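Local atomic coordinates of beta-glucoside kinase (PDB entry 4HTL), a protein that catalyses the ATP-dependent phosphorylation of cellobiose to cellobiose-6'-phosphate and may also act as a transcriptional regulator of the cellobiose-PTS operon. Residues F156-E162 with Y172-T178; T178-L183 with F221-I225; A7-I11 with M47-L51; T14-M18 with T30-I35; I233-D237 with L266-I270. All coordinates share one frame. Where two conformers were deposited one is given. Residue numbers count along the deposited sequence, not the author numbering.

The five contacts fall into two groups. Interactions 3 and 4, with centres about 9 Å apart, join helix 40-52 and strands 6-11, 15-21 and 27-34 of one sheet; D10 N probably bonds to K17 O (2.8 Å), and F50 packs on M18. They contain A8-I11 and T14, which by similarity belong to the ATP site. Interactions 1 and 2 share T178 and have centres about 9 Å apart; L174 CD2 lies 3.3 Å from G224 O. Interaction 5 uses the same long helix, 212-236, as interaction 2, about 20 Å away between centres. Interactions 1 and 5 both reach the second subunit. Interactions 1 and 3 lie about 33 Å apart between centres, on opposite sides of the chain's centre.

Interaction 1 (F156-E162 with Y172-T178)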
# COMPACT_ATOMS: atom_id res chain seq x y z
N PHE A 156 -0.10 0.25 -8.99
CA PHE A 156 0.92 -0.73 -8.64
C PHE A 156 2.11 -0.69 -9.61
O PHE A 156 3.23 -0.98 -9.22
CB PHE A 156 0.39 -2.16 -8.60
CG PHE A 156 -0.62 -2.47 -7.52
CD1 PHE A 156 -0.95 -1.58 -6.49
CD2 PHE A 156 -1.19 -3.74 -7.51
CE1 PHE A 156 -1.89 -1.95 -5.52
CE2 PHE A 156 -2.12 -4.11 -6.55
CZ PHE A 156 -2.46 -3.21 -5.53
N GLY A 157 1.86 -0.26 -10.86
CA GLY A 157 2.91 -0.18 -11.82
C GLY A 157 3.95 0.89 -11.58
O GLY A 157 5.01 0.90 -12.21
N TYR A 158 3.63 1.82 -10.68
CA TYR A 158 4.58 2.89 -10.32
C TYR A 158 5.53 2.48 -9.19
O TYR A 158 6.41 3.27 -8.83
CB TYR A 158 3.83 4.16 -9.95
CG TYR A 158 3.31 4.94 -11.14
CD1 TYR A 158 2.18 4.55 -11.84
CD2 TYR A 158 4.00 6.06 -11.59
CE1 TYR A 158 1.75 5.28 -12.93
CE2 TYR A 158 3.56 6.79 -12.66
CZ TYR A 158 2.44 6.39 -13.33
OH TYR A 158 2.00 7.15 -14.41
N MSE A 159 5.42 1.26 -8.67
CA MSE A 159 6.42 0.85 -7.68
C MSE A 159 7.78 0.72 -8.38
O MSE A 159 7.90 0.24 -9.51
CB MSE A 159 6.11 -0.50 -7.05
CG MSE A 159 4.85 -0.54 -6.13
SE MSE A 159 4.63 -2.18 -5.23
CE MSE A 159 3.83 -3.16 -6.63
N PHE A 160 8.80 1.19 -7.69
CA PHE A 160 10.18 1.02 -8.17
C PHE A 160 10.58 -0.44 -8.11
O PHE A 160 10.51 -1.10 -7.07
CB PHE A 160 11.13 1.92 -7.34
CG PHE A 160 11.05 3.40 -7.69
CD1 PHE A 160 11.33 3.84 -8.94
CD2 PHE A 160 10.69 4.32 -6.75
CE1 PHE A 160 11.24 5.18 -9.29
CE2 PHE A 160 10.64 5.65 -7.05
CZ PHE A 160 10.89 6.08 -8.32
N SER A 161 11.11 -0.94 -9.22
CA SER A 161 11.72 -2.27 -9.25
C SER A 161 13.23 -2.24 -9.11
O SER A 161 13.85 -3.26 -8.95
CB SER A 161 11.32 -2.96 -10.55
OG SER A 161 11.75 -2.23 -11.70
N GLU A 162 13.81 -1.05 -9.08
CA GLU A 162 15.22 -0.87 -8.86
C GLU A 162 15.46 0.51 -8.28
O GLU A 162 14.54 1.34 -8.24
CB GLU A 162 16.01 -1.04 -10.11
CG GLU A 162 15.65 -0.05 -11.20
CD GLU A 162 16.36 -0.36 -12.51
OE1 GLU A 162 17.53 0.06 -12.69
OE2 GLU A 162 15.77 -1.06 -13.33
N TYR A 172 12.22 3.39 -14.03
CA TYR A 172 12.68 2.47 -12.99
C TYR A 172 11.52 1.77 -12.25
O TYR A 172 11.73 1.06 -11.21
CB TYR A 172 13.57 3.22 -12.02
CG TYR A 172 14.65 3.96 -12.71
CD1 TYR A 172 15.78 3.31 -13.19
CD2 TYR A 172 14.51 5.33 -13.00
CE1 TYR A 172 16.77 4.01 -13.83
CE2 TYR A 172 15.50 6.02 -13.69
CZ TYR A 172 16.60 5.34 -14.14
OH TYR A 172 17.64 6.04 -14.79
N THR A 173 10.34 1.91 -12.82
CA THR A 173 9.09 1.36 -12.26
C THR A 173 8.63 0.13 -13.02
O THR A 173 8.99 -0.08 -14.19
CB THR A 173 7.96 2.40 -12.20
OG1 THR A 173 7.48 2.69 -13.52
CG2 THR A 173 8.40 3.64 -11.48
N LEU A 174 7.83 -0.70 -12.35
CA LEU A 174 7.30 -1.96 -12.94
C LEU A 174 6.66 -1.72 -14.30
O LEU A 174 6.86 -2.52 -15.22
CB LEU A 174 6.30 -2.63 -12.01
CG LEU A 174 6.85 -3.22 -10.69
CD1 LEU A 174 5.71 -3.58 -9.72
CD2 LEU A 174 7.80 -4.42 -10.95
N ASN A 175 5.93 -0.60 -14.44
CA ASN A 175 5.30 -0.26 -15.74
C ASN A 175 6.26 -0.30 -16.90
O ASN A 175 5.83 -0.55 -18.04
CB ASN A 175 4.68 1.13 -15.68
CG ASN A 175 3.28 1.13 -15.07
OD1 ASN A 175 2.52 0.19 -15.27
ND2 ASN A 175 2.89 2.23 -14.41
N GLU A 176 7.49 0.13 -16.65
CA GLU A 176 8.52 0.19 -17.66
C GLU A 176 9.63 -0.84 -17.60
O GLU A 176 10.51 -0.84 -18.47
CB GLU A 176 9.08 1.63 -17.75
CG GLU A 176 7.96 2.64 -17.93
CD GLU A 176 8.41 4.07 -18.26
OE1 GLU A 176 9.39 4.22 -19.00
OE2 GLU A 176 7.73 5.03 -17.77
N THR A 177 9.63 -1.71 -16.58
CA THR A 177 10.65 -2.77 -16.46
C THR A 177 10.12 -4.18 -16.49
O THR A 177 10.88 -5.11 -16.72
CB THR A 177 11.41 -2.63 -15.10
OG1 THR A 177 10.53 -2.87 -14.00
CG2 THR A 177 12.02 -1.22 -14.98
N THR A 178 8.84 -4.35 -16.14
CA THR A 178 8.29 -5.65 -15.80
C THR A 178 6.89 -5.89 -16.38
O THR A 178 5.88 -5.90 -15.65
CB THR A 178 8.34 -5.85 -14.28
OG1 THR A 178 9.63 -5.45 -13.78
CG2 THR A 178 8.00 -7.25 -13.85
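Y172, L174 and G157 bury the most surface where the loop 156-162 wraps round the start of the short helix 174-177. Y172 uses both backbone and side chain: its O accepts a hydrogen bond from S161 N (2.9 Å), while its CB packs against F160 CD1 (3.9 Å) and its ring edge faces E162, with CD1 3.7 Å from OE1. L174 joins the segments in two ways. Its N donates to M159 O (3.0 Å), and its methyls fill the gap between the segments, CD1 lying 3.6 Å from M159 CE and CD2 3.8 Å from S161 CB. G157 O accepts from N175 N at 2.8 Å; a CB on this residue would run into N175 OD1, so the close approach depends on glycine. S161 OG and T177 OG1 share a hydrogen bond of 2.7 Å. F160 and T173, the helix N-cap, form a single beta bridge. In the second subunit, Y234 stacks on Y158 and Y230 on F160. Residues 156-158 appear to fall at the end of the ExGH signature of ROK proteins, with tyrosine replacing histidine, so the arrangement is probably that of the ROK signature loop packed against a helix beside the dimer interface.

Interaction 2 (T178-L183 with F221-I225); sequences TTMLVL and FYTGI
T178 (phi/psi -139/69°) has just left the preceding helix and T179 (-146/165°) is extended, leading into a helix from M180; residues 221-225 are helical throughout. The closest CA atoms are those of T178 and F221, 5.4 Å apart. Within the first segment T179, in the p rotamer, is the N-cap: its OG1 accepts from V182 N at 3.0 Å. The M180 backbone also bonds to G132, in what is probably the second phosphate loop of this superfamily. Aromatic contacts centre on F221 (chi1 t, chi2 70°). L183 (m, t) sets CD1 over the ring face, 3.9 Å from the centroid, a CH-pi contact, and M180, a selenomethionine with all three chi angles m, makes an oblique Met-aromatic contact, SE 4.8 Å from the centroid. T179 N lies at the ring edge, 3.8 Å from CE1. In aliphatic packing, T178 (m) sets CG2 3.7 Å from I225 CG1; the same methyl rests on the helix backbone, 3.4 Å from F221 O. G224 leaves the room required, since a CB there would clash with T178 OG1. The segments thus meet mainly through apolar side-chain surfaces, without mutual hydrogen bonds. The chemistry implies cohesion by shape and dispersion, T179 N being left buried without a polar partner.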
# COMPACT_ATOMS: atom_id res chain seq x y z
N THR A 178 8.84 -4.35 -16.14
CA THR A 178 8.29 -5.65 -15.80
C THR A 178 6.89 -5.89 -16.38
O THR A 178 5.88 -5.90 -15.65
CB THR A 178 8.34 -5.85 -14.28
OG1 THR A 178 9.63 -5.45 -13.78
CG2 THR A 178 8.00 -7.25 -13.85
N THR A 179 6.81 -6.03 -17.71
CA THR A 179 5.54 -6.23 -18.41
C THR A 179 5.78 -7.13 -19.59
O THR A 179 6.94 -7.33 -20.03
CB THR A 179 4.91 -4.90 -18.93
OG1 THR A 179 5.66 -4.40 -20.03
CG2 THR A 179 4.84 -3.81 -17.81
N MSE A 180 4.69 -7.66 -20.14
CA MSE A 180 4.79 -8.48 -21.36
C MSE A 180 5.35 -7.67 -22.55
O MSE A 180 6.11 -8.20 -23.38
CB MSE A 180 3.44 -9.05 -21.69
CG MSE A 180 2.87 -9.99 -20.56
SE MSE A 180 3.84 -11.66 -20.23
CE MSE A 180 3.13 -12.60 -21.75
N LEU A 181 4.99 -6.39 -22.63
CA LEU A 181 5.54 -5.47 -23.63
C LEU A 181 7.05 -5.29 -23.47
O LEU A 181 7.79 -5.36 -24.46
CB LEU A 181 4.85 -4.12 -23.61
CG LEU A 181 5.36 -3.05 -24.60
CD1 LEU A 181 5.39 -3.52 -26.07
CD2 LEU A 181 4.52 -1.76 -24.41
N VAL A 182 7.52 -5.09 -22.24
CA VAL A 182 8.93 -4.91 -21.99
C VAL A 182 9.67 -6.19 -22.43
O VAL A 182 10.76 -6.11 -23.02
CB VAL A 182 9.22 -4.56 -20.50
CG1 VAL A 182 10.70 -4.74 -20.19
CG2 VAL A 182 8.72 -3.16 -20.22
N LEU A 183 9.11 -7.37 -22.12
CA LEU A 183 9.73 -8.61 -22.55
C LEU A 183 9.95 -8.67 -24.05
O LEU A 183 11.06 -9.03 -24.51
CB LEU A 183 8.91 -9.82 -22.12
CG LEU A 183 9.08 -10.34 -20.70
CD1 LEU A 183 8.02 -11.44 -20.45
CD2 LEU A 183 10.50 -10.89 -20.42
N PHE A 221 12.13 -10.78 -15.44
CA PHE A 221 10.70 -10.50 -15.35
C PHE A 221 10.14 -11.03 -14.03
O PHE A 221 9.46 -10.31 -13.27
CB PHE A 221 10.02 -11.12 -16.59
CG PHE A 221 8.51 -11.02 -16.62
CD1 PHE A 221 7.86 -9.80 -16.80
CD2 PHE A 221 7.75 -12.15 -16.61
CE1 PHE A 221 6.49 -9.72 -16.88
CE2 PHE A 221 6.37 -12.09 -16.71
CZ PHE A 221 5.74 -10.87 -16.85
N TYR A 222 10.43 -12.28 -13.70
CA TYR A 222 9.89 -12.85 -12.48
C TYR A 222 10.46 -12.18 -11.24
O TYR A 222 9.75 -11.94 -10.26
CB TYR A 222 10.12 -14.36 -12.44
CG TYR A 222 9.19 -15.16 -13.35
CD1 TYR A 222 7.86 -14.81 -13.49
CD2 TYR A 222 9.58 -16.34 -13.90
CE1 TYR A 222 6.99 -15.53 -14.28
CE2 TYR A 222 8.69 -17.10 -14.68
CZ TYR A 222 7.42 -16.69 -14.88
OH TYR A 222 6.60 -17.47 -15.65
N THR A 223 11.71 -11.77 -11.31
CA THR A 223 12.31 -11.03 -10.18
C THR A 223 11.59 -9.69 -9.96
O THR A 223 11.31 -9.33 -8.85
CB THR A 223 13.83 -10.81 -10.38
OG1 THR A 223 14.50 -12.09 -10.34
CG2 THR A 223 14.44 -9.83 -9.29
N GLY A 224 11.25 -8.99 -11.03
CA GLY A 224 10.53 -7.78 -10.92
C GLY A 224 9.16 -8.01 -10.32
O GLY A 224 8.72 -7.25 -9.46
N ILE A 225 8.46 -9.05 -10.77
CA ILE A 225 7.15 -9.36 -10.19
C ILE A 225 7.27 -9.68 -8.67
O ILE A 225 6.49 -9.16 -7.85
CB ILE A 225 6.44 -10.51 -10.89
CG1 ILE A 225 6.14 -10.12 -12.34
CG2 ILE A 225 5.11 -10.85 -10.18
CD1 ILE A 225 5.70 -11.27 -13.24

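Interaction 3 (A7-I11 with M47-L51); sequences AAFDI and MKVFL
Strand 7-11 packs against helix segment 47-51 with their axes 10.2 Å apart at closest approach and their directions 154° apart, close to antiparallel, so that A7 lies nearest L51 (CA-CA 7.4 Å) and F9 nearest M47 (7.9 Å). The strand alternates: A7 and F9 direct CB at the helix, A8 and D10 away from it. F9 adopts m with chi2 -80°, which lays its ring among the side chains of M47, F50 and L51. M47, a selenomethionine, is extended in m, t, t; its CG lies over the F9 ring face, 3.8 Å from the centroid, and SE makes a Met-aromatic contact, 4.8 Å from the same centroid, while the chain runs on to bring CE within 3.8 Å of I11 CD1. I11 (m, t) extends to meet it. This is the start of the N-terminal domain of the actin-like ATPase fold, in which a helix covers one side of the sheet; D10, whose CB points away from the helix and whose OD1 bonds to S63 OG, is with A8, F9 and I11 part of the ATP site by similarity. F50 takes the t rotamer with chi2 77°, its ring meeting that of F9 obliquely, centroids 5.7 Å apart and planes at 76°; the closest atoms are F9 CZ and F50 CD2, 3.8 Å. The m, t rotamer of L51 places CD2 3.8 Å from A7 CB and CG at the edge of the F9 ring, 4.2 Å from CZ.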
# COMPACT_ATOMS: atom_id res chain seq x y z
N ALA A 7 -27.16 -1.45 -19.06
CA ALA A 7 -26.14 -1.29 -20.11
C ALA A 7 -24.78 -1.07 -19.45
O ALA A 7 -24.58 -0.08 -18.75
CB ALA A 7 -26.48 -0.13 -21.02
N ALA A 8 -23.85 -2.00 -19.69
CA ALA A 8 -22.51 -1.94 -19.11
C ALA A 8 -21.49 -1.68 -20.19
O ALA A 8 -21.55 -2.26 -21.30
CB ALA A 8 -22.18 -3.25 -18.35
N PHE A 9 -20.53 -0.83 -19.86
CA PHE A 9 -19.44 -0.52 -20.73
C PHE A 9 -18.11 -0.70 -20.03
O PHE A 9 -17.90 -0.18 -18.95
CB PHE A 9 -19.51 0.93 -21.22
CG PHE A 9 -20.75 1.24 -22.01
CD1 PHE A 9 -20.81 0.89 -23.34
CD2 PHE A 9 -21.85 1.84 -21.42
CE1 PHE A 9 -21.96 1.13 -24.08
CE2 PHE A 9 -23.01 2.08 -22.16
CZ PHE A 9 -23.06 1.72 -23.49
N ASP A 10 -17.18 -1.35 -20.72
CA ASP A 10 -15.83 -1.52 -20.21
C ASP A 10 -14.86 -1.02 -21.24
O ASP A 10 -14.66 -1.65 -22.30
CB ASP A 10 -15.57 -3.00 -19.93
CG ASP A 10 -14.16 -3.26 -19.42
OD1 ASP A 10 -13.48 -2.36 -18.81
OD2 ASP A 10 -13.74 -4.38 -19.62
N ILE A 11 -14.26 0.12 -20.92
CA ILE A 11 -13.35 0.82 -21.82
C ILE A 11 -11.95 0.28 -21.64
O ILE A 11 -11.29 0.52 -20.61
CB ILE A 11 -13.36 2.33 -21.53
CG1 ILE A 11 -14.77 2.88 -21.70
CG2 ILE A 11 -12.39 3.04 -22.47
CD1 ILE A 11 -15.00 4.27 -21.10
N MSE A 47 -20.97 4.20 -27.60
CA MSE A 47 -21.96 4.14 -26.53
C MSE A 47 -23.35 4.55 -26.99
O MSE A 47 -24.35 3.85 -26.69
CB MSE A 47 -21.53 5.03 -25.36
CG MSE A 47 -20.38 4.47 -24.60
SE MSE A 47 -19.71 5.66 -23.26
CE MSE A 47 -18.65 4.41 -22.30
N LYS A 48 -23.43 5.68 -27.68
CA LYS A 48 -24.71 6.18 -28.19
C LYS A 48 -25.39 5.16 -29.08
O LYS A 48 -26.61 4.92 -28.97
CB LYS A 48 -24.51 7.50 -28.96
CG LYS A 48 -24.59 8.71 -28.09
CD LYS A 48 -24.51 9.99 -28.90
CE LYS A 48 -25.88 10.41 -29.41
NZ LYS A 48 -26.79 10.82 -28.30
N VAL A 49 -24.60 4.54 -29.95
CA VAL A 49 -25.14 3.54 -30.90
C VAL A 49 -25.65 2.31 -30.14
O VAL A 49 -26.77 1.84 -30.39
CB VAL A 49 -24.08 3.16 -31.98
CG1 VAL A 49 -24.49 1.91 -32.78
CG2 VAL A 49 -23.82 4.35 -32.91
N PHE A 50 -24.87 1.82 -29.17
CA PHE A 50 -25.30 0.65 -28.37
C PHE A 50 -26.59 0.92 -27.60
O PHE A 50 -27.47 0.07 -27.55
CB PHE A 50 -24.20 0.23 -27.40
CG PHE A 50 -24.46 -1.07 -26.65
CD1 PHE A 50 -24.30 -2.30 -27.27
CD2 PHE A 50 -24.85 -1.06 -25.32
CE1 PHE A 50 -24.52 -3.49 -26.57
CE2 PHE A 50 -25.08 -2.25 -24.63
CZ PHE A 50 -24.92 -3.46 -25.25
N LEU A 51 -26.71 2.13 -27.02
CA LEU A 51 -27.91 2.49 -26.24
C LEU A 51 -29.19 2.57 -27.10
O LEU A 51 -30.24 2.09 -26.69
CB LEU A 51 -27.67 3.80 -25.48
CG LEU A 51 -26.64 3.71 -24.34
CD1 LEU A 51 -26.18 5.10 -23.88
CD2 LEU A 51 -27.20 2.87 -23.17

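Interaction 4 (T14-M18 with T30-I35)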
# COMPACT_ATOMS: atom_id res chain seq x y z
N THR A 14 -7.64 -1.42 -26.24
CA THR A 14 -7.87 -1.52 -27.68
C THR A 14 -9.30 -1.87 -28.10
O THR A 14 -9.61 -1.82 -29.30
CB THR A 14 -6.93 -2.56 -28.31
OG1 THR A 14 -7.20 -3.85 -27.76
CG2 THR A 14 -5.46 -2.17 -28.07
N ALA A 15 -10.15 -2.24 -27.15
CA ALA A 15 -11.53 -2.56 -27.45
C ALA A 15 -12.45 -1.93 -26.41
O ALA A 15 -12.06 -1.70 -25.26
CB ALA A 15 -11.75 -4.07 -27.47
N LEU A 16 -13.67 -1.65 -26.83
CA LEU A 16 -14.73 -1.24 -25.95
C LEU A 16 -15.67 -2.42 -25.87
O LEU A 16 -16.18 -2.86 -26.91
CB LEU A 16 -15.49 -0.03 -26.52
CG LEU A 16 -16.76 0.42 -25.77
CD1 LEU A 16 -16.45 0.95 -24.35
CD2 LEU A 16 -17.53 1.46 -26.55
N LYS A 17 -15.82 -2.98 -24.67
CA LYS A 17 -16.77 -4.05 -24.47
C LYS A 17 -18.09 -3.48 -23.94
O LYS A 17 -18.09 -2.53 -23.15
CB LYS A 17 -16.21 -5.06 -23.49
CG LYS A 17 -14.97 -5.81 -24.01
CD LYS A 17 -14.39 -6.68 -22.89
CE LYS A 17 -13.23 -7.55 -23.36
NZ LYS A 17 -12.39 -8.01 -22.23
N MSE A 18 -19.20 -4.07 -24.36
CA MSE A 18 -20.51 -3.56 -24.03
C MSE A 18 -21.42 -4.76 -23.76
O MSE A 18 -21.26 -5.82 -24.40
CB MSE A 18 -21.07 -2.71 -25.19
CG MSE A 18 -20.07 -1.78 -25.83
SE MSE A 18 -20.75 -0.87 -27.43
CE MSE A 18 -19.30 -1.33 -28.53
N THR A 30 -24.05 -9.04 -25.68
CA THR A 30 -22.75 -8.35 -25.74
C THR A 30 -22.50 -7.71 -27.13
O THR A 30 -23.14 -8.06 -28.13
CB THR A 30 -21.57 -9.28 -25.49
OG1 THR A 30 -21.57 -10.29 -26.48
CG2 THR A 30 -21.64 -9.92 -24.10
N LYS A 31 -21.57 -6.77 -27.15
CA LYS A 31 -21.08 -6.14 -28.36
C LYS A 31 -19.69 -5.59 -28.06
O LYS A 31 -19.44 -5.10 -26.96
CB LYS A 31 -22.02 -5.00 -28.78
CG LYS A 31 -21.76 -4.44 -30.18
CD LYS A 31 -22.64 -3.25 -30.46
CE LYS A 31 -22.42 -2.67 -31.85
NZ LYS A 31 -23.22 -1.44 -32.05
N SER A 32 -18.79 -5.68 -29.01
CA SER A 32 -17.43 -5.18 -28.87
C SER A 32 -17.08 -4.31 -30.09
O SER A 32 -17.62 -4.53 -31.19
CB SER A 32 -16.47 -6.37 -28.74
OG SER A 32 -15.12 -5.98 -28.77
N ALA A 33 -16.22 -3.32 -29.90
CA ALA A 33 -15.72 -2.46 -30.96
C ALA A 33 -14.24 -2.20 -30.74
O ALA A 33 -13.83 -1.84 -29.63
CB ALA A 33 -16.47 -1.14 -30.97
N GLU A 34 -13.43 -2.38 -31.78
CA GLU A 34 -12.04 -1.91 -31.76
C GLU A 34 -12.04 -0.38 -31.71
O GLU A 34 -12.76 0.27 -32.47
CB GLU A 34 -11.27 -2.42 -33.00
CG GLU A 34 -10.97 -3.91 -32.97
CD GLU A 34 -9.93 -4.30 -31.93
OE1 GLU A 34 -8.79 -3.77 -31.99
OE2 GLU A 34 -10.23 -5.14 -31.05
N ILE A 35 -11.26 0.18 -30.80
CA ILE A 35 -11.14 1.64 -30.68
C ILE A 35 -9.75 2.09 -31.07
O ILE A 35 -8.75 1.58 -30.56
CB ILE A 35 -11.43 2.15 -29.26
CG1 ILE A 35 -12.87 1.82 -28.86
CG2 ILE A 35 -11.20 3.66 -29.21
CD1 ILE A 35 -13.91 2.62 -29.60
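Strands 15-18 and 30-34 run antiparallel, 167° between their directions and their axes 4.6 Å apart at closest approach. Hydrogen-bonded pairs form at L16-A33, with L16 N to A33 O at 2.8 Å and A33 N to L16 O at 3.0 Å, and at M18-K31, where K31 N donates to M18 O (2.9 Å) and the return bond from M18 N to K31 O is weak (2.8 Å). Beyond the strands I35 N bonds to T14 O (3.0 Å). A15-E34 and K17-S32 are non-hydrogen-bonded pairs. M18, a selenomethionine, lays CE 3.7 Å from A33 CB, and L16 CB meets I35 CG1 at 4.0 Å; L16, M18, K31 and A33 share one face, A15, K17, S32 and E34 the other. T14 belongs by similarity to the ATP site, consistent with the phosphate-binding beta hairpin of the actin-like ATPase fold. Strand 27-34 is the sheet's edge within the chain; 6-11 lies on the inner side, where K17 bonds to D10 through the backbone. Helix 40-52 covers the L16-M18-A33 face, touching it with E46 and F50.

Interaction 5 (I233-D237 with L266-I270)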
# COMPACT_ATOMS: atom_id res chain seq x y z
N ILE A 233 2.82 -7.32 -0.17
CA ILE A 233 2.58 -8.23 0.95
C ILE A 233 2.86 -7.52 2.28
O ILE A 233 2.01 -7.47 3.15
CB ILE A 233 3.41 -9.52 0.81
CG1 ILE A 233 2.79 -10.38 -0.31
CG2 ILE A 233 3.52 -10.29 2.13
CD1 ILE A 233 3.70 -11.46 -0.81
N TYR A 234 4.01 -6.85 2.35
CA TYR A 234 4.42 -6.18 3.60
C TYR A 234 3.58 -4.91 3.87
O TYR A 234 3.28 -4.58 4.99
CB TYR A 234 5.94 -5.94 3.61
CG TYR A 234 6.65 -7.25 3.95
CD1 TYR A 234 7.12 -8.09 2.99
CD2 TYR A 234 6.86 -7.60 5.26
CE1 TYR A 234 7.72 -9.29 3.32
CE2 TYR A 234 7.43 -8.79 5.61
CZ TYR A 234 7.91 -9.63 4.63
OH TYR A 234 8.45 -10.85 4.95
N LEU A 235 3.20 -4.20 2.81
CA LEU A 235 2.46 -3.00 2.98
C LEU A 235 1.00 -3.27 3.41
O LEU A 235 0.52 -2.69 4.38
CB LEU A 235 2.52 -2.11 1.74
CG LEU A 235 3.89 -1.50 1.35
CD1 LEU A 235 3.80 -0.69 0.06
CD2 LEU A 235 4.39 -0.71 2.49
N PHE A 236 0.30 -4.10 2.63
CA PHE A 236 -1.11 -4.26 2.80
C PHE A 236 -1.51 -5.47 3.67
O PHE A 236 -2.64 -5.53 4.17
CB PHE A 236 -1.78 -4.48 1.40
CG PHE A 236 -1.79 -3.23 0.54
CD1 PHE A 236 -2.75 -2.25 0.76
CD2 PHE A 236 -0.80 -3.01 -0.37
CE1 PHE A 236 -2.75 -1.07 0.01
CE2 PHE A 236 -0.81 -1.84 -1.15
CZ PHE A 236 -1.76 -0.85 -0.93
N ASP A 237 -0.64 -6.45 3.77
CA ASP A 237 -0.94 -7.71 4.47
C ASP A 237 -2.27 -8.28 3.98
O ASP A 237 -3.15 -8.61 4.77
CB ASP A 237 -0.91 -7.50 6.00
CG ASP A 237 -1.20 -8.77 6.81
OD1 ASP A 237 -0.78 -9.88 6.39
OD2 ASP A 237 -1.91 -8.67 7.85
N LEU A 266 6.50 -15.75 0.45
CA LEU A 266 5.11 -15.35 0.40
C LEU A 266 4.50 -14.94 1.73
O LEU A 266 3.49 -14.24 1.74
CB LEU A 266 4.24 -16.43 -0.28
CG LEU A 266 4.35 -16.49 -1.81
CD1 LEU A 266 3.85 -17.82 -2.33
CD2 LEU A 266 3.64 -15.28 -2.45
N ARG A 267 5.05 -15.43 2.85
CA ARG A 267 4.65 -14.98 4.17
C ARG A 267 3.16 -15.10 4.38
O ARG A 267 2.47 -14.13 4.74
CB ARG A 267 5.17 -13.60 4.47
CG ARG A 267 5.17 -13.34 5.96
CD ARG A 267 4.96 -11.90 6.35
NE ARG A 267 3.77 -11.31 5.80
CZ ARG A 267 3.42 -10.05 5.97
NH1 ARG A 267 4.15 -9.27 6.78
NH2 ARG A 267 2.34 -9.57 5.36
N ASP A 268 2.68 -16.31 4.09
CA ASP A 268 1.28 -16.73 4.22
C ASP A 268 0.30 -16.26 3.11
O ASP A 268 -0.90 -16.62 3.12
CB ASP A 268 0.74 -16.40 5.60
CG ASP A 268 1.64 -16.90 6.72
OD1 ASP A 268 1.84 -18.14 6.82
OD2 ASP A 268 2.20 -16.04 7.45
N THR A 269 0.76 -15.39 2.23
CA THR A 269 -0.09 -14.84 1.20
C THR A 269 -0.36 -15.88 0.16
O THR A 269 0.57 -16.56 -0.29
CB THR A 269 0.59 -13.63 0.54
OG1 THR A 269 1.13 -12.78 1.54
CG2 THR A 269 -0.37 -12.84 -0.35
N ILE A 270 -1.62 -15.98 -0.23
CA ILE A 270 -2.02 -16.87 -1.33
C ILE A 270 -2.01 -16.07 -2.63
O ILE A 270 -2.56 -15.00 -2.70
CB ILE A 270 -3.41 -17.45 -1.07
CG1 ILE A 270 -3.34 -18.43 0.12
CG2 ILE A 270 -3.98 -18.17 -2.32
CD1 ILE A 270 -4.71 -18.76 0.68
O HOH W 1 2.81 -6.78 6.55
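This is a contact between the C-terminal end of a long helix, 212-236, and the tight turn that precedes strand 270-273, dominated by one arginine and partly buried beside the second subunit. R267 reaches over the helix end. Its CZ sits above the face of the Y234 ring, 4.5 Å from the centroid, a cation-pi contact, and its NH2 lies 3.3 Å from D237 OD1. That salt bridge is one of charge alone, since the oxygen stands well out of the guanidinium plane. A water joins the segments as well, accepting from R267 NH1 (2.8 Å) and donating to Y234 O (2.7 Å). Next to the arginine, I233 packs CD1 4.2 Å from L266 CD2 and CG1 3.5 Å from T269 OG1. The turn is closed by T269 N and T269 OG1, both donating to L266 O at 3.0 and 2.8 Å. D237, where the helix ends with positive phi, also serves the partner chain, OD1 meeting R152 and OD2 the backbone N of R150, both of the second subunit; Y234 stacks on Y158 of that subunit. The arrangement is that of a type I' beta turn, R267 and D268 both having positive phi, set against a helix C-terminus at the dimer interface of a ROK kinase.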